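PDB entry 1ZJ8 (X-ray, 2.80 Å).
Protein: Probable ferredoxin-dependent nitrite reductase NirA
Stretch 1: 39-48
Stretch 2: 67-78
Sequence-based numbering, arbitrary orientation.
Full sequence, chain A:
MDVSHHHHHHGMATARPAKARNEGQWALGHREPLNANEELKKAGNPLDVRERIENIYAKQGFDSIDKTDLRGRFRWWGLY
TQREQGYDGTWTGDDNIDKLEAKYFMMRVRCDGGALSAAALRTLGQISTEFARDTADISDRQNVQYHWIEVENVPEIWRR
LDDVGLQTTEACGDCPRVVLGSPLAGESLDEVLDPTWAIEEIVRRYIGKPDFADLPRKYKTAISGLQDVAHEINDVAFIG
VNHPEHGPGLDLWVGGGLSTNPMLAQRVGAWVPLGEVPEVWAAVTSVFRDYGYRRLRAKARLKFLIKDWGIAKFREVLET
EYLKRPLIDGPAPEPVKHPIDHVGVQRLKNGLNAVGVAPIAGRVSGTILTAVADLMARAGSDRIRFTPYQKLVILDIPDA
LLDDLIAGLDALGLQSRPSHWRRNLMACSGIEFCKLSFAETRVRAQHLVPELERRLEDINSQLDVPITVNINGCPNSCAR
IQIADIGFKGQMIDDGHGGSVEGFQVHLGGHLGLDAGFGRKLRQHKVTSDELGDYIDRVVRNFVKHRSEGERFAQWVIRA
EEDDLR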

ATOM      1  N   GLU A  39       2.774  20.808 -16.249  1.00 66.28           N
ATOM      2  CA  GLU A  39       2.580  22.248 -16.423  1.00 66.36           C
ATOM      3  C   GLU A  39       1.949  22.955 -15.222  1.00 66.14           C
ATOM      4  O   GLU A  39       2.273  24.113 -14.943  1.00 66.09           O
ATOM      5  CB  GLU A  39       1.763  22.529 -17.674  1.00 66.59           C
ATOM      6  CG  GLU A  39       1.956  23.931 -18.207  1.00 66.80           C
ATOM      7  CD  GLU A  39       1.196  24.121 -19.481  1.00 67.49           C
ATOM      8  OE1 GLU A  39       1.649  23.576 -20.525  1.00 68.10           O
ATOM      9  OE2 GLU A  39       0.132  24.791 -19.415  1.00 69.47           O
ATOM     10  N   LEU A  40       1.041  22.277 -14.526  1.00 66.08           N
ATOM     11  CA  LEU A  40       0.420  22.868 -13.332  1.00 65.98           C
ATOM     12  C   LEU A  40       1.412  22.952 -12.170  1.00 65.72           C
ATOM     13  O   LEU A  40       1.304  23.826 -11.311  1.00 65.49           O
ATOM     14  CB  LEU A  40      -0.863  22.119 -12.931  1.00 66.11           C
ATOM     15  CG  LEU A  40      -0.845  20.653 -12.504  1.00 66.17           C
ATOM     16  CD1 LEU A  40      -0.226  20.450 -11.124  1.00 66.12           C
ATOM     17  CD2 LEU A  40      -2.282  20.146 -12.533  1.00 66.28           C
ATOM     18  N   LYS A  41       2.393  22.049 -12.170  1.00 65.65           N
ATOM     19  CA  LYS A  41       3.454  22.052 -11.165  1.00 65.43           C
ATOM     20  C   LYS A  41       4.438  23.215 -11.388  1.00 65.54           C
ATOM     21  O   LYS A  41       5.106  23.657 -10.441  1.00 65.61           O
ATOM     22  CB  LYS A  41       4.191  20.705 -11.156  1.00 65.39           C
ATOM     23  CG  LYS A  41       3.308  19.512 -10.768  1.00 64.73           C
ATOM     24  CD  LYS A  41       4.121  18.225 -10.525  1.00 64.80           C
ATOM     25  CE  LYS A  41       4.709  17.623 -11.812  1.00 63.87           C
ATOM     26  NZ  LYS A  41       5.655  16.496 -11.541  1.00 63.65           N
ATOM     27  N   LYS A  42       4.503  23.723 -12.621  1.00 65.32           N
ATOM     28  CA  LYS A  42       5.323  24.904 -12.922  1.00 65.22           C
ATOM     29  C   LYS A  42       4.775  26.205 -12.308  1.00 65.23           C
ATOM     30  O   LYS A  42       5.479  27.211 -12.295  1.00 65.13           O
ATOM     31  CB  LYS A  42       5.481  25.076 -14.435  1.00 64.95           C
ATOM     32  CG  LYS A  42       6.034  23.848 -15.162  1.00 64.51           C
ATOM     33  CD  LYS A  42       7.361  23.353 -14.571  1.00 64.07           C
ATOM     34  CE  LYS A  42       7.970  22.224 -15.389  1.00 63.89           C
ATOM     35  NZ  LYS A  42       9.424  22.067 -15.117  1.00 63.56           N
ATOM     36  N   ALA A  43       3.545  26.174 -11.782  1.00 65.45           N
ATOM     37  CA  ALA A  43       2.885  27.374 -11.246  1.00 65.64           C
ATOM     38  C   ALA A  43       3.220  27.675  -9.773  1.00 65.88           C
ATOM     39  O   ALA A  43       2.466  28.380  -9.097  1.00 65.93           O
ATOM     40  CB  ALA A  43       1.367  27.272 -11.437  1.00 65.54           C
ATOM     41  N   GLY A  44       4.352  27.170  -9.284  1.00 66.32           N
ATOM     42  CA  GLY A  44       4.737  27.337  -7.870  1.00 66.47           C
ATOM     43  C   GLY A  44       4.565  26.034  -7.113  1.00 66.65           C
ATOM     44  O   GLY A  44       3.892  25.121  -7.608  1.00 66.87           O
ATOM     45  N   ASN A  45       5.165  25.936  -5.923  1.00 66.74           N
ATOM     46  CA  ASN A  45       5.079  24.695  -5.142  1.00 66.81           C
ATOM     47  C   ASN A  45       3.602  24.295  -4.990  1.00 66.88           C
ATOM     48  O   ASN A  45       2.774  25.125  -4.607  1.00 66.79           O
ATOM     49  CB  ASN A  45       5.791  24.813  -3.776  1.00 66.99           C
ATOM     50  CG  ASN A  45       5.969  23.448  -3.069  1.00 67.12           C
ATOM     51  OD1 ASN A  45       5.125  22.550  -3.188  1.00 67.67           O
ATOM     52  ND2 ASN A  45       7.071  23.300  -2.329  1.00 66.69           N
ATOM     53  N   PRO A  46       3.252  23.050  -5.374  1.00 66.94           N
ATOM     54  CA  PRO A  46       1.870  22.583  -5.156  1.00 66.92           C
ATOM     55  C   PRO A  46       1.380  22.655  -3.690  1.00 66.87           C
ATOM     56  O   PRO A  46       0.229  23.009  -3.444  1.00 66.60           O
ATOM     57  CB  PRO A  46       1.901  21.135  -5.676  1.00 67.01           C
ATOM     58  CG  PRO A  46       3.031  21.115  -6.687  1.00 66.97           C
ATOM     59  CD  PRO A  46       4.064  22.044  -6.095  1.00 66.98           C
ATOM     60  N   LEU A  47       2.259  22.370  -2.731  1.00 66.93           N
ATOM     61  CA  LEU A  47       1.913  22.423  -1.303  1.00 67.14           C
ATOM     62  C   LEU A  47       1.311  23.756  -0.837  1.00 67.23           C
ATOM     63  O   LEU A  47       0.867  23.866   0.310  1.00 66.93           O
ATOM     64  CB  LEU A  47       3.159  22.105  -0.450  1.00 67.21           C
ATOM     65  CG  LEU A  47       3.615  20.641  -0.318  1.00 66.61           C
ATOM     66  CD1 LEU A  47       5.127  20.543  -0.283  1.00 66.56           C
ATOM     67  CD2 LEU A  47       3.007  19.984   0.919  1.00 66.06           C
ATOM     68  N   ASP A  48       1.318  24.768  -1.709  1.00 67.74           N
ATOM     69  CA  ASP A  48       0.842  26.120  -1.355  1.00 68.06           C
ATOM     70  C   ASP A  48      -0.664  26.198  -1.120  1.00 68.20           C
ATOM     71  O   ASP A  48      -1.137  27.052  -0.351  1.00 68.00           O
ATOM     72  CB  ASP A  48       1.253  27.130  -2.436  1.00 68.18           C
ATOM     73  CG  ASP A  48       2.757  27.406  -2.444  1.00 68.68           C
ATOM     74  OD1 ASP A  48       3.529  26.545  -2.910  1.00 68.80           O
ATOM     75  OD2 ASP A  48       3.172  28.497  -2.003  1.00 69.19           O
ATOM     76  N   LYS A  67     -10.107  23.862 -10.941  1.00 66.03           N
ATOM     77  CA  LYS A  67     -10.004  22.478 -11.387  1.00 65.67           C
ATOM     78  C   LYS A  67      -8.576  21.937 -11.355  1.00 65.32           C
ATOM     79  O   LYS A  67      -8.393  20.730 -11.199  1.00 65.61           O
ATOM     80  CB  LYS A  67     -10.690  22.282 -12.745  1.00 65.75           C
ATOM     81  CG  LYS A  67     -12.214  22.187 -12.569  1.00 66.02           C
ATOM     82  CD  LYS A  67     -13.006  22.508 -13.826  1.00 65.97           C
ATOM     83  CE  LYS A  67     -14.496  22.479 -13.525  1.00 65.40           C
ATOM     84  NZ  LYS A  67     -15.306  22.682 -14.747  1.00 65.54           N
ATOM     85  N   THR A  68      -7.572  22.810 -11.453  1.00 64.79           N
ATOM     86  CA  THR A  68      -6.173  22.386 -11.322  1.00 64.35           C
ATOM     87  C   THR A  68      -5.776  22.154  -9.846  1.00 63.91           C
ATOM     88  O   THR A  68      -4.959  21.279  -9.542  1.00 63.75           O
ATOM     89  CB  THR A  68      -5.227  23.383 -12.014  1.00 64.40           C
ATOM     90  OG1 THR A  68      -5.527  24.719 -11.584  1.00 64.13           O
ATOM     91  CG2 THR A  68      -5.386  23.270 -13.536  1.00 64.11           C
ATOM     92  N   ASP A  69      -6.364  22.925  -8.937  1.00 63.44           N
ATOM     93  CA  ASP A  69      -6.263  22.626  -7.508  1.00 63.15           C
ATOM     94  C   ASP A  69      -7.012  21.334  -7.175  1.00 62.86           C
ATOM     95  O   ASP A  69      -6.422  20.415  -6.596  1.00 62.91           O
ATOM     96  CB  ASP A  69      -6.802  23.784  -6.669  1.00 63.11           C
ATOM     97  CG  ASP A  69      -5.881  24.976  -6.680  1.00 63.12           C
ATOM     98  OD1 ASP A  69      -4.796  24.889  -7.296  1.00 61.69           O
ATOM     99  OD2 ASP A  69      -6.243  25.994  -6.058  1.00 63.96           O
ATOM    100  N   LEU A  70      -8.288  21.273  -7.572  1.00 62.41           N
ATOM    101  CA  LEU A  70      -9.170  20.125  -7.311  1.00 62.15           C
ATOM    102  C   LEU A  70      -8.577  18.804  -7.764  1.00 61.83           C
ATOM    103  O   LEU A  70      -8.486  17.876  -6.977  1.00 61.95           O
ATOM    104  CB  LEU A  70     -10.533  20.304  -8.002  1.00 62.26           C
ATOM    105  CG  LEU A  70     -11.564  19.158  -7.913  1.00 62.23           C
ATOM    106  CD1 LEU A  70     -11.865  18.777  -6.473  1.00 61.66           C
ATOM    107  CD2 LEU A  70     -12.845  19.553  -8.625  1.00 62.06           C
ATOM    108  N   ARG A  71      -8.163  18.726  -9.022  1.00 61.56           N
ATOM    109  CA  ARG A  71      -7.709  17.457  -9.607  1.00 61.68           C
ATOM    110  C   ARG A  71      -6.186  17.218  -9.562  1.00 61.21           C
ATOM    111  O   ARG A  71      -5.712  16.196 -10.067  1.00 60.94           O
ATOM    112  CB  ARG A  71      -8.202  17.341 -11.066  1.00 62.09           C
ATOM    113  CG  ARG A  71      -9.712  17.078 -11.225  1.00 62.66           C
ATOM    114  CD  ARG A  71     -10.112  16.948 -12.696  1.00 62.72           C
ATOM    115  NE  ARG A  71     -11.012  18.025 -13.108  1.00 64.23           N
ATOM    116  CZ  ARG A  71     -12.323  17.899 -13.352  1.00 65.10           C
ATOM    117  NH1 ARG A  71     -12.949  16.722 -13.246  1.00 65.26           N
ATOM    118  NH2 ARG A  71     -13.024  18.970 -13.719  1.00 64.68           N
ATOM    119  N   GLY A  72      -5.427  18.147  -8.973  1.00 60.89           N
ATOM    120  CA  GLY A  72      -3.959  18.070  -8.988  1.00 60.39           C
ATOM    121  C   GLY A  72      -3.326  18.473  -7.668  1.00 60.08           C
ATOM    122  O   GLY A  72      -2.812  17.633  -6.924  1.00 60.10           O
ATOM    123  N   ARG A  73      -3.367  19.763  -7.368  1.00 59.45           N
ATOM    124  CA  ARG A  73      -2.636  20.299  -6.233  1.00 59.00           C
ATOM    125  C   ARG A  73      -3.171  19.824  -4.873  1.00 58.43           C
ATOM    126  O   ARG A  73      -2.424  19.791  -3.890  1.00 58.28           O
ATOM    127  CB  ARG A  73      -2.615  21.823  -6.337  1.00 59.04           C
ATOM    128  CG  ARG A  73      -1.227  22.392  -6.552  1.00 59.83           C
ATOM    129  CD  ARG A  73      -1.212  23.883  -6.986  1.00 60.01           C
ATOM    130  NE  ARG A  73      -1.030  24.016  -8.442  1.00 60.86           N
ATOM    131  CZ  ARG A  73      -1.765  24.780  -9.248  1.00 60.74           C
ATOM    132  NH1 ARG A  73      -2.742  25.540  -8.766  1.00 61.13           N
ATOM    133  NH2 ARG A  73      -1.511  24.791 -10.547  1.00 60.15           N
ATOM    134  N   PHE A  74      -4.457  19.463  -4.824  1.00 57.80           N
ATOM    135  CA  PHE A  74      -5.093  18.880  -3.613  1.00 57.09           C
ATOM    136  C   PHE A  74      -4.384  17.617  -3.120  1.00 56.04           C
ATOM    137  O   PHE A  74      -4.289  17.364  -1.922  1.00 55.76           O
ATOM    138  CB  PHE A  74      -6.566  18.516  -3.898  1.00 57.46           C
ATOM    139  CG  PHE A  74      -7.563  19.559  -3.462  1.00 58.00           C
ATOM    140  CD1 PHE A  74      -7.397  20.899  -3.793  1.00 58.61           C
ATOM    141  CD2 PHE A  74      -8.701  19.189  -2.740  1.00 58.78           C
ATOM    142  CE1 PHE A  74      -8.342  21.857  -3.401  1.00 58.52           C
ATOM    143  CE2 PHE A  74      -9.653  20.149  -2.339  1.00 58.35           C
ATOM    144  CZ  PHE A  74      -9.471  21.475  -2.672  1.00 58.08           C
ATOM    145  N   ARG A  75      -3.895  16.832  -4.063  1.00 55.01           N
ATOM    146  CA  ARG A  75      -3.257  15.563  -3.759  1.00 54.64           C
ATOM    147  C   ARG A  75      -2.062  15.744  -2.832  1.00 53.96           C
ATOM    148  O   ARG A  75      -1.831  14.932  -1.943  1.00 54.18           O
ATOM    149  CB  ARG A  75      -2.847  14.882  -5.054  1.00 54.64           C
ATOM    150  CG  ARG A  75      -4.051  14.579  -5.934  1.00 54.97           C
ATOM    151  CD  ARG A  75      -3.635  13.897  -7.189  1.00 55.11           C
ATOM    152  NE  ARG A  75      -4.792  13.497  -7.968  1.00 55.20           N
ATOM    153  CZ  ARG A  75      -4.728  12.758  -9.066  1.00 56.13           C
ATOM    154  NH1 ARG A  75      -3.560  12.326  -9.526  1.00 57.34           N
ATOM    155  NH2 ARG A  75      -5.839  12.443  -9.706  1.00 56.73           N
ATOM    156  N   TRP A  76      -1.332  16.837  -2.986  1.00 53.18           N
ATOM    157  CA  TRP A  76      -0.181  17.099  -2.127  1.00 52.53           C
ATOM    158  C   TRP A  76      -0.574  17.186  -0.665  1.00 51.78           C
ATOM    159  O   TRP A  76       0.309  17.272   0.199  1.00 51.44           O
ATOM    160  CB  TRP A  76       0.537  18.385  -2.544  1.00 52.64           C
ATOM    161  CG  TRP A  76       1.605  18.152  -3.532  1.00 52.52           C
ATOM    162  CD1 TRP A  76       2.943  18.194  -3.304  1.00 52.61           C
ATOM    163  CD2 TRP A  76       1.437  17.818  -4.921  1.00 52.27           C
ATOM    164  NE1 TRP A  76       3.625  17.923  -4.466  1.00 52.94           N
ATOM    165  CE2 TRP A  76       2.723  17.693  -5.473  1.00 52.27           C
ATOM    166  CE3 TRP A  76       0.324  17.631  -5.752  1.00 52.66           C
ATOM    167  CZ2 TRP A  76       2.931  17.379  -6.814  1.00 52.69           C
ATOM    168  CZ3 TRP A  76       0.531  17.317  -7.088  1.00 52.63           C
ATOM    169  CH2 TRP A  76       1.823  17.193  -7.605  1.00 52.73           C
ATOM    170  N   TRP A  77      -1.882  17.190  -0.394  1.00 51.07           N
ATOM    171  CA  TRP A  77      -2.383  17.094   0.972  1.00 51.00           C
ATOM    172  C   TRP A  77      -3.269  15.876   1.194  1.00 50.60           C
ATOM    173  O   TRP A  77      -4.015  15.817   2.168  1.00 50.83           O
ATOM    174  CB  TRP A  77      -3.117  18.372   1.363  1.00 51.17           C
ATOM    175  CG  TRP A  77      -2.190  19.514   1.438  1.00 51.63           C
ATOM    176  CD1 TRP A  77      -1.960  20.427   0.470  1.00 51.75           C
ATOM    177  CD2 TRP A  77      -1.320  19.850   2.530  1.00 52.34           C
ATOM    178  NE1 TRP A  77      -1.011  21.325   0.882  1.00 52.38           N
ATOM    179  CE2 TRP A  77      -0.597  20.997   2.146  1.00 52.27           C
ATOM    180  CE3 TRP A  77      -1.088  19.299   3.796  1.00 52.03           C
ATOM    181  CZ2 TRP A  77       0.348  21.615   2.983  1.00 51.20           C
ATOM    182  CZ3 TRP A  77      -0.140  19.911   4.624  1.00 51.94           C
ATOM    183  CH2 TRP A  77       0.564  21.063   4.204  1.00 51.34           C
ATOM    184  N   GLY A  78      -3.169  14.884   0.318  1.00 50.06           N
ATOM    185  CA  GLY A  78      -3.924  13.646   0.494  1.00 49.98           C
ATOM    186  C   GLY A  78      -5.431  13.774   0.292  1.00 49.70           C
ATOM    187  O   GLY A  78      -6.199  12.962   0.835  1.00 49.34           O
TER

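How do the two backbones come to lie against each other? The first stretch is helical at Glu 39 and Leu 40, in a helix that begins earlier in the chain, turns through Gly 44, whose phi/psi of 107/164 would jam a side chain against the preceding carbonyl, and tightens into a 3-10 segment at Pro 46 to Asp 48. The second is helical from Lys 67, widens into a pi-type turn over residues 69 to 73, where Phe 74 N bonds to Asp 69 O at 2.8 Å, and then passes through a 3-10 segment at Arg 75 and Trp 76. The backbones come closest at Pro 46 and Arg 73, whose CA atoms are 5.2 Å apart; together they bury 574 Å².

What ties Leu 40 to the second stretch? Arg 73 does, by reaching the backbone. Its NH2 donates to Leu 40 O at 3.1 Å, with the oxygen at the edge of the guanidinium, near its plane, where the N-H bonds point. The other end of the guanidinium is fixed within its own stretch by a salt bridge from NH1 to Asp 69 OD1 at 2.6 Å, so the buried charge is met by a carboxylate and a carbonyl.

Why is there a glycine opposite Leu 40? The leucine side chain leaves its backbone toward the second stretch, and its CD2 lies 4.4 Å from Gly 72 CA. A CB at Gly 72 would point toward the first stretch and fall 2.9 Å from Leu 40 CD2, a clash; the bare backbone leaves room for the methyl.

What fills the centre of the contact? Pro 46, buried and directed toward the second stretch, packs against two side chains. Its CB is 3.5 Å from Arg 73 CG, so the arginine contributes aliphatic surface as well as charge. The same CB sits over the face of Trp 76, 3.5 Å from the centroid of the five-membered ring and 13° off its normal, a CH-pi contact suited to the compact, rigid proline.

How is the far end closed? Leu 47 serves both tryptophans: its CG lies 3.9 Å from Trp 76 CD1, and its CD2 comes within 3.7 Å of Trp 77 CZ2. Its backbone also takes part, for Trp 77 NE1 donates to Leu 47 O at 3.2 Å, with the oxygen at the indole edge, near the ring plane. Trp 77 thus combines apolar surface with a directional polar bond.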